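Local coordinates for uncharacterized protein (Bacillus subtilis, PDB 5DQV), which is thought to act as a metal-dependent nucleotide pyrophosphohydrolase of the HD-domain superfamily, at residues Asp41-Ile46 with Gly123-Asp128; His64-Val69 with Ser80-Gln85; Leu132-Ala137 with Leu170-Met175; Val138-Ala143 with Ala163-Lys168. All coordinates share one frame; numbering follows the deposited sequence.

How the contacts relate
Following the chain from the N terminus, contact 1 opens on helix 33-50 and closes on helix 121-132. The loop it closes contains the whole of contact 2, which joins the turn after helix 54-63 to helix 79-88. Once contact 1 is complete, contact 3 links 132-137 to 170-175, and contact 4, between helices 136-150 and 161-169, falls wholly within that second loop. The chain thus forms two nested pairs in series, without crossing. Ile46 CD1 bridges them, 3.7 Å from Leu132 CD1. Contacts 3 and 4 have centres about 8 Å apart, whereas contacts 2 and 4, with centres about 26 Å apart, lie on opposite sides of the chain's centre.

Contact 1. Residues Asp41-Ile46 with Gly123-Asp128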
loop_
_atom_site.group_PDB
_atom_site.type_symbol
_atom_site.label_atom_id
_atom_site.label_comp_id
_atom_site.label_asym_id
_atom_site.label_seq_id
_atom_site.Cartn_x
_atom_site.Cartn_y
_atom_site.Cartn_z
ATOM N N ASP A 41 -2.095 9.646 -19.899
ATOM C CA ASP A 41 -3.489 10.130 -19.963
ATOM C C ASP A 41 -3.656 11.451 -19.200
ATOM O O ASP A 41 -4.284 12.406 -19.658
ATOM C CB ASP A 41 -4.484 9.098 -19.365
ATOM C CG ASP A 41 -4.635 7.902 -20.211
ATOM O OD1 ASP A 41 -4.114 7.899 -21.348
ATOM O OD2 ASP A 41 -5.248 6.937 -19.722
ATOM N N LEU A 42 -3.067 11.513 -18.025
ATOM C CA LEU A 42 -3.133 12.734 -17.202
ATOM C C LEU A 42 -2.426 13.894 -17.905
ATOM O O LEU A 42 -2.918 15.004 -17.943
ATOM C CB LEU A 42 -2.464 12.459 -15.844
ATOM C CG LEU A 42 -3.053 12.736 -14.471
ATOM C CD1 LEU A 42 -4.597 12.942 -14.416
ATOM C CD2 LEU A 42 -2.560 11.571 -13.560
ATOM N N ALA A 43 -1.242 13.620 -18.441
ATOM C CA ALA A 43 -0.493 14.640 -19.132
ATOM C C ALA A 43 -1.236 15.221 -20.355
ATOM O O ALA A 43 -1.211 16.441 -20.591
ATOM C CB ALA A 43 0.910 14.130 -19.489
ATOM N N VAL A 44 -1.898 14.374 -21.130
ATOM C CA VAL A 44 -2.604 14.834 -22.331
ATOM C C VAL A 44 -3.791 15.685 -21.903
ATOM O O VAL A 44 -4.073 16.761 -22.513
ATOM C CB VAL A 44 -3.005 13.618 -23.286
ATOM C CG1 VAL A 44 -4.098 14.025 -24.304
ATOM C CG2 VAL A 44 -1.708 13.048 -23.984
ATOM N N TYR A 45 -4.461 15.268 -20.827
ATOM C CA TYR A 45 -5.594 16.042 -20.297
ATOM C C TYR A 45 -5.180 17.480 -19.859
ATOM O O TYR A 45 -5.737 18.491 -20.294
ATOM C CB TYR A 45 -6.274 15.299 -19.137
ATOM C CG TYR A 45 -7.289 16.175 -18.449
ATOM C CD1 TYR A 45 -8.595 16.262 -18.953
ATOM C CD2 TYR A 45 -6.973 16.918 -17.324
ATOM C CE1 TYR A 45 -9.543 17.066 -18.361
ATOM C CE2 TYR A 45 -7.930 17.727 -16.712
ATOM C CZ TYR A 45 -9.211 17.795 -17.249
ATOM O OH TYR A 45 -10.188 18.581 -16.686
ATOM N N ILE A 46 -4.143 17.551 -19.058
ATOM C CA ILE A 46 -3.563 18.839 -18.609
ATOM C C ILE A 46 -3.037 19.695 -19.785
ATOM O O ILE A 46 -3.287 20.886 -19.867
ATOM C CB ILE A 46 -2.439 18.573 -17.640
ATOM C CG1 ILE A 46 -3.001 17.975 -16.339
ATOM C CG2 ILE A 46 -1.663 19.871 -17.301
ATOM C CD1 ILE A 46 -1.934 17.359 -15.459
ATOM N N GLY A 123 7.414 20.071 -20.589
ATOM C CA GLY A 123 8.064 19.371 -19.493
ATOM C C GLY A 123 7.346 19.585 -18.157
ATOM O O GLY A 123 7.197 18.670 -17.371
ATOM N N LYS A 124 6.855 20.802 -17.945
ATOM C CA LYS A 124 6.109 21.121 -16.726
ATOM C C LYS A 124 4.802 20.354 -16.671
ATOM O O LYS A 124 4.404 19.880 -15.608
ATOM C CB LYS A 124 5.874 22.613 -16.616
ATOM C CG LYS A 124 7.108 23.383 -16.231
ATOM C CD LYS A 124 6.922 24.856 -16.378
ATOM C CE LYS A 124 8.150 25.632 -15.790
ATOM N NZ LYS A 124 7.892 27.069 -16.001
ATOM N N VAL A 125 4.146 20.180 -17.836
ATOM C CA VAL A 125 2.937 19.387 -17.883
ATOM C C VAL A 125 3.220 17.904 -17.498
ATOM O O VAL A 125 2.512 17.332 -16.709
ATOM C CB VAL A 125 2.235 19.508 -19.266
ATOM C CG1 VAL A 125 1.124 18.469 -19.448
ATOM C CG2 VAL A 125 1.672 20.949 -19.475
ATOM N N VAL A 126 4.241 17.315 -18.098
ATOM C CA VAL A 126 4.626 15.925 -17.798
ATOM C C VAL A 126 4.995 15.757 -16.334
ATOM O O VAL A 126 4.607 14.758 -15.679
ATOM C CB VAL A 126 5.752 15.453 -18.722
ATOM C CG1 VAL A 126 6.220 14.042 -18.343
ATOM C CG2 VAL A 126 5.297 15.510 -20.249
ATOM N N GLN A 127 5.753 16.720 -15.814
ATOM C CA GLN A 127 6.209 16.666 -14.434
ATOM C C GLN A 127 5.008 16.652 -13.506
ATOM O O GLN A 127 4.928 15.842 -12.590
ATOM C CB GLN A 127 7.161 17.848 -14.146
ATOM C CG GLN A 127 7.670 17.900 -12.720
ATOM C CD GLN A 127 8.687 18.994 -12.494
ATOM O OE1 GLN A 127 8.377 20.188 -12.562
ATOM N NE2 GLN A 127 9.921 18.595 -12.263
ATOM N N ASP A 128 4.053 17.539 -13.776
ATOM C CA ASP A 128 2.819 17.642 -12.999
ATOM C C ASP A 128 2.020 16.333 -12.994
ATOM O O ASP A 128 1.556 15.878 -11.962
ATOM C CB ASP A 128 1.942 18.775 -13.573
ATOM C CG ASP A 128 2.409 20.195 -13.160
ATOM O OD1 ASP A 128 3.400 20.351 -12.401
ATOM O OD2 ASP A 128 1.733 21.170 -13.606
#
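Ala43 and Val125 meet at a flat group, the peptide carbonyl of Ala43, with no aromatic ring between the two helices. Ala43 O lies 3.3 Å from Val125 CG1, nearer than Ala43 CB, which is 4.3 Å from that same methyl. A second flat group, the carboxylate of Asp128, is taken up by other partners: OD1 accepts from Asn177 N and OD2 from Thr178 N. The rest is aliphatic packing. Val125 CG1, anti to its own backbone N (chi1 168°), reaches across to Ile46, whose CG2 is 3.8 Å from it. Val125 CG2 adds a looser approach, 4.1 Å from Ile46 CG2, and the two side chains run antiparallel alongside each other. Ala43 and Ile46 are three residues apart, hence on one face of helix 33-50. Small Ala43 lets the backbones approach, its CA being 5.4 Å from the CA of Val126. Val57 of helix 54-63 covers Ala43 and Val125 together. With axes 8.6 Å apart at closest approach and N-to-C directions 133° apart, this is close helix packing in the buried core of an HD domain, and the side chain of Val126 comes within about 7 Å of the bound nickel.

Contact 2. Residues His64-Val69 with Ser80-Gln85; sequences HDLIDV and SEVYNQ. With NI (nickel (II) ion), chain C.
Leu66 and Ile67, the two residues that reach Val82, are the central pair of a type I beta turn running from Asp65 to Asp68 and closed by Asp68 N donating to Asp65 O at 3.1 Å. Opposite the turn, 80-85 is regular helix, and the nearest CA atoms, those of Leu66 and Val82, stand 7.7 Å apart. That spacing leaves side chains alone to bridge the segments. One methyl does the work: Val82 CG2, which lies 3.7 Å from Ile67 CG2 and 4.2 Å from Leu66 CB. Ile67 has CG1 between its backbone N and carbonyl carbon (chi1 69°), leaving CG2 to face the helix, where the side chains of Ile67 and Val82 lie roughly perpendicular. Helix 8-24 covers Leu66 through Trp19, Val20 and Val23, and Ile100 of helix 93-106 packs on Val82.

The residue just before the turn carries a metal ligand: His64 NE2 binds nickel at 2.0 Å. On the far side of the same ring, ND1 is hydrogen-bonded to Ala61 O; this bond restrains the ring's rotation and leaves NE2 for the metal. Asp65 lies over one face of the imidazole, with CG 3.6 Å above the plane and offset toward the rim. Its OD1 is 2.8 Å from nickel, longer than a normal coordination bond. His35 and Asp130 complete the metal site. The consecutive His64-Asp65 pair, together with these two residues, is the H...HD...D signature that gives the HD domain its name.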
loop_
_atom_site.group_PDB
_atom_site.type_symbol
_atom_site.label_atom_id
_atom_site.label_comp_id
_atom_site.label_asym_id
_atom_site.label_seq_id
_atom_site.Cartn_x
_atom_site.Cartn_y
_atom_site.Cartn_z
ATOM N N HIS A 64 9.184 9.003 -20.352
ATOM C CA HIS A 64 9.765 9.794 -19.251
ATOM C C HIS A 64 10.571 8.930 -18.279
ATOM O O HIS A 64 11.547 9.421 -17.702
ATOM C CB HIS A 64 8.670 10.657 -18.530
ATOM C CG HIS A 64 7.974 9.991 -17.375
ATOM N ND1 HIS A 64 6.836 9.228 -17.526
ATOM C CD2 HIS A 64 8.228 10.022 -16.034
ATOM C CE1 HIS A 64 6.453 8.756 -16.347
ATOM N NE2 HIS A 64 7.284 9.224 -15.420
ATOM N N ASP A 65 10.222 7.651 -18.154
ATOM C CA ASP A 65 10.843 6.751 -17.176
ATOM C C ASP A 65 11.961 5.870 -17.734
ATOM O O ASP A 65 12.601 5.128 -16.946
ATOM C CB ASP A 65 9.813 5.689 -16.701
ATOM C CG ASP A 65 9.119 6.030 -15.418
ATOM O OD1 ASP A 65 9.190 7.192 -14.900
ATOM O OD2 ASP A 65 8.442 5.074 -14.940
ATOM N N LEU A 66 12.141 5.833 -19.058
ATOM C CA LEU A 66 12.901 4.748 -19.672
ATOM C C LEU A 66 14.385 4.898 -19.286
ATOM O O LEU A 66 15.099 3.921 -19.287
ATOM C CB LEU A 66 12.767 4.731 -21.186
ATOM C CG LEU A 66 11.413 4.348 -21.813
ATOM C CD1 LEU A 66 11.572 4.420 -23.291
ATOM C CD2 LEU A 66 10.972 2.944 -21.361
ATOM N N ILE A 67 14.794 6.123 -18.993
ATOM C CA ILE A 67 16.175 6.424 -18.625
ATOM C C ILE A 67 16.412 6.573 -17.124
ATOM O O ILE A 67 17.517 6.885 -16.702
ATOM C CB ILE A 67 16.686 7.672 -19.359
ATOM C CG1 ILE A 67 16.007 8.970 -18.882
ATOM C CG2 ILE A 67 16.461 7.515 -20.854
ATOM C CD1 ILE A 67 16.758 10.278 -19.358
ATOM N N ASP A 68 15.368 6.348 -16.330
ATOM C CA ASP A 68 15.390 6.728 -14.918
ATOM C C ASP A 68 16.232 5.679 -14.183
ATOM O O ASP A 68 16.169 4.467 -14.449
ATOM C CB ASP A 68 13.943 6.856 -14.404
ATOM C CG ASP A 68 13.838 7.367 -12.940
ATOM O OD1 ASP A 68 14.178 6.627 -12.019
ATOM O OD2 ASP A 68 13.352 8.480 -12.723
ATOM N N VAL A 69 17.056 6.165 -13.278
ATOM C CA VAL A 69 17.995 5.340 -12.564
ATOM C C VAL A 69 17.318 4.223 -11.792
ATOM O O VAL A 69 17.949 3.209 -11.493
ATOM C CB VAL A 69 18.814 6.183 -11.601
ATOM C CG1 VAL A 69 19.602 7.198 -12.416
ATOM C CG2 VAL A 69 17.890 6.853 -10.534
ATOM N N SER A 80 20.742 8.081 -25.748
ATOM C CA SER A 80 20.901 7.835 -27.203
ATOM C C SER A 80 19.974 6.735 -27.704
ATOM O O SER A 80 19.463 6.818 -28.822
ATOM C CB SER A 80 22.367 7.625 -27.627
ATOM O OG SER A 80 22.823 6.329 -27.351
ATOM N N GLU A 81 19.702 5.725 -26.892
ATOM C CA GLU A 81 18.810 4.652 -27.325
ATOM C C GLU A 81 17.402 5.170 -27.497
ATOM O O GLU A 81 16.730 4.800 -28.450
ATOM C CB GLU A 81 18.838 3.465 -26.317
ATOM C CG GLU A 81 20.063 2.553 -26.540
ATOM C CD GLU A 81 20.445 1.680 -25.337
ATOM O OE1 GLU A 81 19.946 1.866 -24.220
ATOM O OE2 GLU A 81 21.329 0.860 -25.508
ATOM N N VAL A 82 16.948 6.015 -26.560
ATOM C CA VAL A 82 15.634 6.623 -26.661
ATOM C C VAL A 82 15.543 7.526 -27.893
ATOM O O VAL A 82 14.622 7.415 -28.660
ATOM C CB VAL A 82 15.291 7.415 -25.386
ATOM C CG1 VAL A 82 13.998 8.135 -25.555
ATOM C CG2 VAL A 82 15.222 6.451 -24.154
ATOM N N TYR A 83 16.508 8.419 -28.045
ATOM C CA TYR A 83 16.594 9.313 -29.185
ATOM C C TYR A 83 16.518 8.546 -30.540
ATOM O O TYR A 83 15.701 8.866 -31.393
ATOM C CB TYR A 83 17.884 10.161 -29.116
ATOM C CG TYR A 83 18.040 11.064 -30.324
ATOM C CD1 TYR A 83 17.444 12.323 -30.361
ATOM C CD2 TYR A 83 18.747 10.640 -31.456
ATOM C CE1 TYR A 83 17.592 13.154 -31.457
ATOM C CE2 TYR A 83 18.873 11.463 -32.579
ATOM C CZ TYR A 83 18.281 12.711 -32.554
ATOM O OH TYR A 83 18.388 13.515 -33.628
ATOM N N ASN A 84 17.344 7.507 -30.678
ATOM C CA ASN A 84 17.454 6.746 -31.936
ATOM C C ASN A 84 16.162 6.048 -32.314
ATOM O O ASN A 84 15.792 6.004 -33.507
ATOM C CB ASN A 84 18.616 5.760 -31.854
ATOM C CG ASN A 84 19.996 6.445 -31.887
ATOM O OD1 ASN A 84 20.101 7.604 -32.231
ATOM N ND2 ASN A 84 21.067 5.674 -31.597
ATOM N N GLN A 85 15.441 5.539 -31.314
ATOM C CA GLN A 85 14.209 4.818 -31.576
ATOM C C GLN A 85 13.148 5.783 -31.995
ATOM O O GLN A 85 12.361 5.517 -32.927
ATOM C CB GLN A 85 13.781 4.034 -30.330
ATOM C CG GLN A 85 12.726 2.967 -30.540
ATOM C CD GLN A 85 13.300 1.599 -30.926
ATOM O OE1 GLN A 85 14.435 1.512 -31.402
ATOM N NE2 GLN A 85 12.503 0.538 -30.776
HETATM NI NI NI C . 7.108 8.540 -13.552
#

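Contact 3. Residues Leu132-Ala137 with Leu170-Met175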
loop_
_atom_site.group_PDB
_atom_site.type_symbol
_atom_site.label_atom_id
_atom_site.label_comp_id
_atom_site.label_asym_id
_atom_site.label_seq_id
_atom_site.Cartn_x
_atom_site.Cartn_y
_atom_site.Cartn_z
ATOM N N LEU A 132 1.165 14.074 -9.841
ATOM C CA LEU A 132 -0.227 13.766 -9.532
ATOM C C LEU A 132 -0.404 12.260 -9.273
ATOM O O LEU A 132 -1.169 11.848 -8.366
ATOM C CB LEU A 132 -1.135 14.252 -10.653
ATOM C CG LEU A 132 -1.412 15.755 -10.750
ATOM C CD1 LEU A 132 -2.189 16.141 -11.989
ATOM C CD2 LEU A 132 -2.165 16.249 -9.472
ATOM N N ASP A 133 0.338 11.421 -10.021
ATOM C CA ASP A 133 0.188 9.972 -9.886
ATOM C C ASP A 133 0.793 9.477 -8.545
ATOM O O ASP A 133 0.593 8.346 -8.165
ATOM C CB ASP A 133 0.842 9.242 -11.086
ATOM C CG ASP A 133 0.469 7.785 -11.176
ATOM O OD1 ASP A 133 -0.720 7.501 -11.365
ATOM O OD2 ASP A 133 1.375 6.899 -11.123
ATOM N N ALA A 134 1.512 10.346 -7.825
ATOM C CA ALA A 134 2.184 9.995 -6.585
ATOM C C ALA A 134 1.354 10.449 -5.355
ATOM O O ALA A 134 1.785 10.256 -4.222
ATOM C CB ALA A 134 3.610 10.631 -6.532
ATOM N N ILE A 135 0.205 11.068 -5.598
ATOM C CA ILE A 135 -0.676 11.532 -4.532
ATOM C C ILE A 135 -2.105 11.006 -4.772
ATOM O O ILE A 135 -2.370 10.352 -5.783
ATOM C CB ILE A 135 -0.655 13.078 -4.341
ATOM C CG1 ILE A 135 -1.116 13.846 -5.580
ATOM C CG2 ILE A 135 0.756 13.572 -3.916
ATOM C CD1 ILE A 135 -1.205 15.374 -5.367
ATOM N N GLY A 136 -2.983 11.236 -3.813
ATOM C CA GLY A 136 -4.390 10.851 -3.925
ATOM C C GLY A 136 -4.483 9.376 -3.630
ATOM O O GLY A 136 -3.563 8.812 -3.106
ATOM N N ALA A 137 -5.613 8.759 -3.951
ATOM C CA ALA A 137 -5.801 7.326 -3.717
ATOM C C ALA A 137 -4.740 6.508 -4.424
ATOM O O ALA A 137 -4.206 5.536 -3.858
ATOM C CB ALA A 137 -7.223 6.866 -4.159
ATOM N N LEU A 170 3.055 14.704 0.823
ATOM C CA LEU A 170 2.213 15.849 1.254
ATOM C C LEU A 170 2.755 17.205 0.833
ATOM O O LEU A 170 2.094 18.211 1.000
ATOM C CB LEU A 170 1.897 15.787 2.788
ATOM C CG LEU A 170 0.998 14.610 3.177
ATOM C CD1 LEU A 170 0.851 14.412 4.746
ATOM C CD2 LEU A 170 -0.392 14.732 2.488
ATOM N N ARG A 171 3.978 17.256 0.303
ATOM C CA ARG A 171 4.545 18.496 -0.185
ATOM C C ARG A 171 4.429 18.696 -1.671
ATOM O O ARG A 171 4.666 19.810 -2.170
ATOM C CB ARG A 171 6.018 18.577 0.168
ATOM C CG ARG A 171 6.207 18.498 1.629
ATOM C CD ARG A 171 7.665 18.417 1.998
ATOM N NE ARG A 171 7.736 17.992 3.385
ATOM C CZ ARG A 171 8.710 18.313 4.224
ATOM N NH1 ARG A 171 9.733 19.054 3.813
ATOM N NH2 ARG A 171 8.653 17.883 5.475
ATOM N N LEU A 172 4.017 17.658 -2.382
ATOM C CA LEU A 172 4.014 17.729 -3.839
ATOM C C LEU A 172 3.046 18.787 -4.363
ATOM O O LEU A 172 3.342 19.465 -5.371
ATOM C CB LEU A 172 3.720 16.319 -4.413
ATOM C CG LEU A 172 4.878 15.361 -4.292
ATOM C CD1 LEU A 172 4.470 13.934 -4.848
ATOM C CD2 LEU A 172 6.115 15.936 -4.978
ATOM N N ILE A 173 1.919 18.989 -3.672
ATOM C CA ILE A 173 0.932 19.977 -4.135
ATOM C C ILE A 173 1.526 21.396 -4.225
ATOM O O ILE A 173 1.154 22.182 -5.110
ATOM C CB ILE A 173 -0.358 19.981 -3.251
ATOM C CG1 ILE A 173 -1.406 20.957 -3.820
ATOM C CG2 ILE A 173 -0.043 20.311 -1.781
ATOM C CD1 ILE A 173 -2.795 20.401 -3.885
ATOM N N ASP A 174 2.514 21.693 -3.393
ATOM C CA ASP A 174 3.163 22.982 -3.444
ATOM C C ASP A 174 4.060 23.158 -4.667
ATOM O O ASP A 174 4.471 24.267 -4.932
ATOM C CB ASP A 174 4.037 23.217 -2.210
ATOM C CG ASP A 174 3.246 23.175 -0.911
ATOM O OD1 ASP A 174 2.144 23.759 -0.882
ATOM O OD2 ASP A 174 3.722 22.537 0.041
ATOM N N MET A 175 4.411 22.078 -5.356
ATOM C CA MET A 175 5.403 22.177 -6.466
ATOM C C MET A 175 4.794 21.940 -7.845
ATOM O O MET A 175 5.507 21.775 -8.827
ATOM C CB MET A 175 6.576 21.201 -6.221
ATOM C CG MET A 175 7.437 21.543 -4.931
ATOM S SD MET A 175 8.358 20.029 -4.439
ATOM C CE MET A 175 9.847 20.484 -5.307
#
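Leu172 and Ile135 cross obliquely, and the branch that makes the contact is Leu172 CD1. This methyl is 3.8 Å from Ile135 CG2 and equally 3.8 Å from Ala134 CB, so it is held against two successive residues. Leu172 CB comes in behind it, 4.1 Å from Ile135 CG2. Ile135 places CG1 between its backbone N and carbonyl carbon (chi1 61°), which puts CG2 anti to the carbonyl carbon and facing Leu172. On the other side, CG of Leu172 is anti to its carbonyl carbon (chi1 -74°), carrying CD1 toward the turn.

That turn is type I, from Leu132 to Ile135, with Ile135 N donating to Leu132 O at 3.2 Å. Gly136 follows with a positive phi of 79°, a conformation glycine adopts readily, as the chain passes into its next helix. Asp133, within the turn, forms salt bridges with Arg38 and Arg142 and a hydrogen bond with His35 ND1, making it a second-shell residue to the nickel ligand His35.

The contact therefore joins the link between helices 121-132 and 136-150 to the loop preceding helix 179-202. Met192 of that last helix covers Ile135, Arg131 of helix 121-132 flanks Leu172, and Tyr195 of the second subunit hydrogen-bonds to Ala137 O.

Contact 4. Residues Val138-Ala143 with Ala163-Lys168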
loop_
_atom_site.group_PDB
_atom_site.type_symbol
_atom_site.label_atom_id
_atom_site.label_comp_id
_atom_site.label_asym_id
_atom_site.label_seq_id
_atom_site.Cartn_x
_atom_site.Cartn_y
_atom_site.Cartn_z
ATOM N N VAL A 138 -4.408 6.912 -5.645
ATOM C CA VAL A 138 -3.377 6.184 -6.369
ATOM C C VAL A 138 -1.997 6.362 -5.716
ATOM O O VAL A 138 -1.236 5.382 -5.562
ATOM C CB VAL A 138 -3.378 6.493 -7.922
ATOM C CG1 VAL A 138 -3.277 7.925 -8.163
ATOM C CG2 VAL A 138 -2.211 5.822 -8.592
ATOM N N GLY A 139 -1.675 7.584 -5.267
ATOM C CA GLY A 139 -0.374 7.755 -4.556
ATOM C C GLY A 139 -0.247 6.938 -3.263
ATOM O O GLY A 139 0.847 6.412 -2.918
ATOM N N ILE A 140 -1.366 6.817 -2.554
ATOM C CA ILE A 140 -1.405 6.017 -1.335
ATOM C C ILE A 140 -1.035 4.590 -1.649
ATOM O O ILE A 140 -0.158 3.974 -0.999
ATOM C CB ILE A 140 -2.819 6.106 -0.674
ATOM C CG1 ILE A 140 -3.006 7.470 0.012
ATOM C CG2 ILE A 140 -3.018 5.024 0.394
ATOM C CD1 ILE A 140 -4.456 7.828 0.166
ATOM N N ALA A 141 -1.671 4.058 -2.695
ATOM C CA ALA A 141 -1.417 2.658 -3.097
ATOM C C ALA A 141 0.029 2.480 -3.471
ATOM O O ALA A 141 0.698 1.502 -3.066
ATOM C CB ALA A 141 -2.307 2.269 -4.250
ATOM N N ARG A 142 0.546 3.457 -4.196
ATOM C CA ARG A 142 1.917 3.338 -4.670
ATOM C C ARG A 142 2.912 3.395 -3.514
ATOM O O ARG A 142 3.896 2.658 -3.512
ATOM C CB ARG A 142 2.206 4.391 -5.728
ATOM C CG ARG A 142 1.525 4.133 -7.036
ATOM C CD ARG A 142 1.841 5.247 -8.020
ATOM N NE ARG A 142 3.226 5.109 -8.457
ATOM C CZ ARG A 142 4.031 6.094 -8.855
ATOM N NH1 ARG A 142 3.633 7.367 -8.907
ATOM N NH2 ARG A 142 5.259 5.787 -9.213
ATOM N N ALA A 143 2.631 4.235 -2.528
ATOM C CA ALA A 143 3.538 4.389 -1.369
ATOM C C ALA A 143 3.644 3.078 -0.605
ATOM O O ALA A 143 4.736 2.642 -0.223
ATOM C CB ALA A 143 3.045 5.477 -0.445
ATOM N N ALA A 163 6.056 7.847 7.130
ATOM C CA ALA A 163 7.052 8.913 7.138
ATOM C C ALA A 163 7.166 9.578 5.769
ATOM O O ALA A 163 7.349 10.816 5.664
ATOM C CB ALA A 163 8.440 8.374 7.624
ATOM N N HIS A 164 7.056 8.762 4.715
ATOM C CA HIS A 164 7.198 9.255 3.359
ATOM C C HIS A 164 6.064 10.230 2.970
ATOM O O HIS A 164 6.303 11.141 2.204
ATOM C CB HIS A 164 7.272 8.076 2.398
ATOM C CG HIS A 164 7.503 8.448 0.971
ATOM N ND1 HIS A 164 8.681 9.015 0.527
ATOM C CD2 HIS A 164 6.755 8.222 -0.136
ATOM C CE1 HIS A 164 8.617 9.185 -0.785
ATOM N NE2 HIS A 164 7.460 8.713 -1.211
ATOM N N PHE A 165 4.847 10.023 3.471
ATOM C CA PHE A 165 3.768 10.979 3.316
ATOM C C PHE A 165 4.171 12.362 3.827
ATOM O O PHE A 165 3.992 13.350 3.111
ATOM C CB PHE A 165 2.490 10.553 4.049
ATOM C CG PHE A 165 1.792 9.341 3.429
ATOM C CD1 PHE A 165 1.344 9.375 2.150
ATOM C CD2 PHE A 165 1.638 8.165 4.129
ATOM C CE1 PHE A 165 0.736 8.209 1.564
ATOM C CE2 PHE A 165 1.044 7.023 3.546
ATOM C CZ PHE A 165 0.600 7.055 2.290
ATOM N N PHE A 166 4.676 12.425 5.057
ATOM C CA PHE A 166 5.040 13.715 5.680
ATOM C C PHE A 166 6.235 14.376 5.050
ATOM O O PHE A 166 6.274 15.592 4.852
ATOM C CB PHE A 166 5.220 13.561 7.204
ATOM C CG PHE A 166 3.910 13.367 7.899
ATOM C CD1 PHE A 166 3.310 12.131 7.918
ATOM C CD2 PHE A 166 3.214 14.461 8.440
ATOM C CE1 PHE A 166 2.035 11.958 8.498
ATOM C CE2 PHE A 166 1.982 14.282 9.057
ATOM C CZ PHE A 166 1.385 13.035 9.071
ATOM N N HIS A 167 7.220 13.571 4.715
ATOM C CA HIS A 167 8.475 14.095 4.221
ATOM C C HIS A 167 8.398 14.484 2.753
ATOM O O HIS A 167 9.075 15.412 2.353
ATOM C CB HIS A 167 9.586 13.091 4.462
ATOM C CG HIS A 167 9.927 12.923 5.909
ATOM N ND1 HIS A 167 10.256 13.992 6.723
ATOM C CD2 HIS A 167 10.030 11.816 6.680
ATOM C CE1 HIS A 167 10.522 13.547 7.938
ATOM N NE2 HIS A 167 10.398 12.230 7.937
ATOM N N LYS A 168 7.599 13.780 1.951
ATOM C CA LYS A 168 7.593 14.030 0.495
ATOM C C LYS A 168 6.200 14.194 -0.135
ATOM O O LYS A 168 5.934 15.193 -0.807
ATOM C CB LYS A 168 8.350 12.917 -0.225
ATOM C CG LYS A 168 8.671 13.249 -1.684
ATOM C CD LYS A 168 8.727 12.023 -2.622
ATOM C CE LYS A 168 9.011 12.434 -4.096
ATOM N NZ LYS A 168 8.071 11.810 -5.112
#
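Ile140 and Ala143, three residues apart on helix 136-150, both meet the ring of Phe165. Ahead of them in the sequence, Val138 and Gly139 lay down the helical turn on which the contact is built. The carbonyl of Val138 accepts from Arg142 N, and that of Gly139 accepts from Ala143 N at 2.8 Å, so the second bond belongs to the turn that brings Ala143 into position.

Ile140 is the first to touch. Its CG1 stands 4.1 Å from Phe165 CE1, and the two side chains meet nearly at right angles. With CG1 anti to the carbonyl carbon (chi1 -75°), the branch extends to the ring. Phe191 and Tyr195 of helix 179-202 also pack on Ile140, as does Tyr195 of the second subunit.

Arg142 leaves the interface, its NH1 forming a salt bridge with Asp133 OD2. Ala143 then closes the contact: its CB is 4.0 Å from Phe165 CZ and 4.1 Å from Phe165 CE1. Phe165 reaches it although its CB does not point straight at the other helix, because CG lies anti to the carbonyl carbon (chi1 -69°) and carries the ring across. Phe144 meets that ring with planes at about 65°.

A single aromatic side chain from helix 161-169 thus makes the contact, its CE1 and CZ resting against two residues of helix 136-150. Helix 161-169 has a wider pi-type turn at 165-168, which begins at this same phenylalanine. This is apolar helix-helix packing in the all-helical fold, and helix 136-150 also borders the second subunit.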